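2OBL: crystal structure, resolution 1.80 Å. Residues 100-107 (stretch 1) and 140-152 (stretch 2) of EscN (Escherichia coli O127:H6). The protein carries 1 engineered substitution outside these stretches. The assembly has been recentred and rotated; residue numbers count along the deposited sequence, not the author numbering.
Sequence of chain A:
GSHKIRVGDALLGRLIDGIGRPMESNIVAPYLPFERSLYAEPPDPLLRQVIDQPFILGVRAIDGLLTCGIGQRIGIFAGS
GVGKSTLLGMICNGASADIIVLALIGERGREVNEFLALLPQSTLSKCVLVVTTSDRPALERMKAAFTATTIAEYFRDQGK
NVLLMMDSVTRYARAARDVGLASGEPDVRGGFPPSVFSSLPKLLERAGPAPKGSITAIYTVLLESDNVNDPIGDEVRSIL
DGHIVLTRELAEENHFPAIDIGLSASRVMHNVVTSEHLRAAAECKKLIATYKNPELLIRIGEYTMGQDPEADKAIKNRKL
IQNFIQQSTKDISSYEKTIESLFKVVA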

# COMPACT_ATOMS: atom_id res chain seq x y z
N ILE A 100 1.94 12.94 -1.22
CA ILE A 100 2.40 11.56 -1.22
C ILE A 100 3.90 11.54 -0.94
O ILE A 100 4.67 12.24 -1.59
CB ILE A 100 2.14 10.85 -2.57
CG1 ILE A 100 0.65 10.90 -2.93
CG2 ILE A 100 2.60 9.40 -2.50
CD1 ILE A 100 0.39 10.56 -4.38
N VAL A 101 4.29 10.75 0.06
CA VAL A 101 5.69 10.54 0.32
C VAL A 101 5.99 9.09 -0.02
O VAL A 101 5.45 8.18 0.61
CB VAL A 101 6.06 10.85 1.78
CG1 VAL A 101 7.53 10.57 2.03
CG2 VAL A 101 5.71 12.29 2.12
N LEU A 102 6.84 8.90 -1.02
CA LEU A 102 7.21 7.58 -1.51
C LEU A 102 8.60 7.23 -1.03
O LEU A 102 9.51 8.07 -1.04
CB LEU A 102 7.18 7.57 -3.04
CG LEU A 102 5.84 7.26 -3.71
CD1 LEU A 102 5.80 7.79 -5.12
CD2 LEU A 102 5.62 5.75 -3.72
N ALA A 103 8.76 5.99 -0.58
CA ALA A 103 10.06 5.46 -0.28
C ALA A 103 10.25 4.27 -1.20
O ALA A 103 9.54 3.25 -1.09
CB ALA A 103 10.17 5.03 1.17
N LEU A 104 11.16 4.43 -2.16
CA LEU A 104 11.47 3.37 -3.11
C LEU A 104 12.83 2.79 -2.75
O LEU A 104 13.88 3.39 -3.03
CB LEU A 104 11.47 3.91 -4.53
CG LEU A 104 10.19 4.65 -4.97
CD1 LEU A 104 10.33 5.13 -6.40
CD2 LEU A 104 9.00 3.73 -4.82
N ILE A 105 12.81 1.62 -2.13
CA ILE A 105 13.98 1.06 -1.48
C ILE A 105 14.44 -0.27 -2.09
O ILE A 105 13.68 -1.24 -2.18
CB ILE A 105 13.72 0.84 0.04
CG1 ILE A 105 13.24 2.15 0.72
CG2 ILE A 105 14.95 0.20 0.72
CD1 ILE A 105 12.89 2.00 2.20
N GLY A 106 15.70 -0.31 -2.50
CA GLY A 106 16.39 -1.58 -2.76
C GLY A 106 16.26 -2.19 -4.14
O GLY A 106 16.77 -3.29 -4.38
N GLU A 107 15.58 -1.50 -5.05
CA GLU A 107 15.48 -2.00 -6.43
C GLU A 107 16.55 -1.36 -7.32
O GLU A 107 17.24 -0.44 -6.89
CB GLU A 107 14.08 -1.77 -7.03
CG GLU A 107 12.90 -2.22 -6.16
CD GLU A 107 12.69 -3.72 -6.14
OE1 GLU A 107 13.15 -4.42 -7.08
OE2 GLU A 107 12.04 -4.21 -5.18
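Stretch 2, residues 140-152: ERMKAAFTATTIA

Stretch 2 is helical throughout, with phi/psi values clustered near -63/-41 and mostly i to i+4 hydrogen bonds, such as Ala148 N to Ala144 O (2.9 Å) and Ile151 N to Thr147 O (2.9 Å), interrupted near Arg141 and Met142, where Ala145 N makes a weak bond to Met142 O at 3.3 Å. It lies against strand 100-105 with its axis antiparallel: the angle between the two N-to-C directions is 180°, and the axes approach to 8.2 Å. The register confirms the reversal, since the CA atoms of Val101 and Ala152 are 6.1 Å apart, those of Ala103 and Ala148 5.9 Å, and those of Ile105 and Arg141 6.1 Å.

The extended backbone of the strand alternates its side chains, so Val101, Ala103 and Ile105 point their CA-to-CB bonds toward the helix while Leu102 and Leu104 point away. Helix residues Ala144, Ala148 and Ile151 point toward the strand; Arg141, Ala145 and Ala152 flank them with sideways bonds. No hydrogen bond crosses between the stretches, and the 381 Å² buried is held by packing.

The closest side-chain to side-chain pair is Ala103 CB to Ala148 CB, 3.7 Å, where the CA atoms are also nearest of the three register pairs. Methyl against methyl leaves the two backbones close together here. Val101, with chi1 at 178° (t), spreads its two methyls over the helix: Val101 CG1 lies 3.4 Å from Ala148 O and 4.0 Å from Ala148 CB, and Val101 CG2, the nearer methyl to Ile151, reaches Ile151 CG2 at 4.0 Å and Ala152 CA also at 4.0 Å. Ile151 is m,t (-69°, 166°), and it is its CG2 branch that makes the closest approach to Val101.

Ile105 adopts m,t (-55°, 177°). The trans chi2 extends Ile105 CD1 to within 4.0 Å of Ala144 CB and 3.9 Å of Ala145 N, and Ile105 CG2 rests 3.7 Å from Arg141 O. That carbonyl oxygen, passed over by Ala145 N, is buried by the contact without a polar partner in the model; the apolar methyl cannot supply one.

Arg141 starts m,t (-71°, 179°), which carries its aliphatic part past the end of the strand, Arg141 CD lying 4.2 Å from Gly106 CA. Its NE and NH2 are hydrogen-bonded elsewhere in the structure. Gly106 has phi/psi 88/3, and a positive phi by itself favours glycine.

Neither Thr149, whose CA-to-CB bond points away from the strand, nor Thr150, out of its reach, contacts stretch 1; both take chi1 m (-58° and -64°), a setting that turns each hydroxyl back to the helix backbone: Thr149 OG1 donates to Ala145 O at 2.8 Å and Thr150 OG1 to Phe146 O at 3.0 Å.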

# COMPACT_ATOMS: atom_id res chain seq x y z
N GLU A 140 22.15 3.59 4.15
CA GLU A 140 21.30 4.50 3.43
C GLU A 140 19.93 3.89 3.11
O GLU A 140 18.92 4.55 3.24
CB GLU A 140 21.99 4.97 2.15
CG GLU A 140 21.51 6.32 1.71
CD GLU A 140 21.99 6.68 0.33
OE1 GLU A 140 23.03 6.16 -0.10
OE2 GLU A 140 21.32 7.50 -0.32
N ARG A 141 19.91 2.63 2.67
CA ARG A 141 18.64 1.95 2.38
C ARG A 141 17.75 1.78 3.63
O ARG A 141 16.51 1.87 3.57
CB ARG A 141 18.89 0.61 1.70
CG ARG A 141 19.41 0.74 0.25
CD ARG A 141 19.67 -0.62 -0.40
NE ARG A 141 21.02 -1.12 -0.10
CZ ARG A 141 21.29 -2.20 0.62
NH1 ARG A 141 20.32 -2.96 1.12
NH2 ARG A 141 22.56 -2.55 0.82
N MET A 142 18.38 1.53 4.77
CA MET A 142 17.64 1.47 6.03
C MET A 142 17.10 2.86 6.41
O MET A 142 15.94 2.99 6.79
CB MET A 142 18.53 0.95 7.14
CG MET A 142 17.87 1.00 8.50
SD MET A 142 19.01 0.48 9.77
CE MET A 142 17.89 0.32 11.17
N LYS A 143 17.95 3.88 6.31
CA LYS A 143 17.55 5.22 6.75
C LYS A 143 16.41 5.79 5.91
O LYS A 143 15.61 6.61 6.39
CB LYS A 143 18.75 6.18 6.79
CG LYS A 143 19.68 5.96 7.99
CD LYS A 143 21.00 6.72 7.84
CE LYS A 143 21.84 6.63 9.13
NZ LYS A 143 22.89 7.72 9.17
N ALA A 144 16.31 5.33 4.66
CA ALA A 144 15.26 5.85 3.76
C ALA A 144 13.86 5.70 4.36
O ALA A 144 13.02 6.56 4.16
CB ALA A 144 15.32 5.17 2.39
N ALA A 145 13.62 4.60 5.08
CA ALA A 145 12.33 4.37 5.68
C ALA A 145 12.01 5.45 6.73
O ALA A 145 10.87 5.91 6.84
CB ALA A 145 12.30 3.00 6.32
N PHE A 146 13.02 5.81 7.51
CA PHE A 146 12.84 6.82 8.56
C PHE A 146 12.75 8.21 7.95
O PHE A 146 11.94 9.02 8.36
CB PHE A 146 13.99 6.73 9.57
CG PHE A 146 13.99 5.46 10.35
CD1 PHE A 146 13.37 5.40 11.60
CD2 PHE A 146 14.62 4.32 9.86
CE1 PHE A 146 13.35 4.22 12.34
CE2 PHE A 146 14.60 3.13 10.58
CZ PHE A 146 13.97 3.08 11.82
N THR A 147 13.59 8.48 6.95
CA THR A 147 13.53 9.75 6.24
C THR A 147 12.14 10.01 5.66
O THR A 147 11.55 11.07 5.86
CB THR A 147 14.57 9.77 5.11
OG1 THR A 147 15.88 9.84 5.68
CG2 THR A 147 14.33 10.95 4.17
N ALA A 148 11.61 9.01 4.96
CA ALA A 148 10.27 9.10 4.41
C ALA A 148 9.23 9.36 5.50
O ALA A 148 8.37 10.22 5.35
CB ALA A 148 9.94 7.82 3.65
N THR A 149 9.34 8.63 6.59
CA THR A 149 8.37 8.75 7.68
C THR A 149 8.42 10.16 8.28
O THR A 149 7.38 10.79 8.53
CB THR A 149 8.56 7.65 8.74
OG1 THR A 149 8.44 6.36 8.12
CG2 THR A 149 7.47 7.76 9.85
N THR A 150 9.62 10.66 8.48
CA THR A 150 9.84 11.99 9.05
C THR A 150 9.28 13.08 8.14
O THR A 150 8.66 14.03 8.60
CB THR A 150 11.33 12.22 9.33
OG1 THR A 150 11.75 11.28 10.33
CG2 THR A 150 11.57 13.65 9.86
N ILE A 151 9.50 12.94 6.84
CA ILE A 151 8.95 13.89 5.88
C ILE A 151 7.42 13.86 5.87
O ILE A 151 6.76 14.91 5.80
CB ILE A 151 9.53 13.65 4.47
CG1 ILE A 151 11.03 14.02 4.45
CG2 ILE A 151 8.77 14.47 3.44
CD1 ILE A 151 11.76 13.51 3.21
N ALA A 152 6.84 12.67 5.96
CA ALA A 152 5.40 12.53 6.07
C ALA A 152 4.87 13.26 7.30
O ALA A 152 3.84 13.91 7.24
CB ALA A 152 4.98 11.03 6.11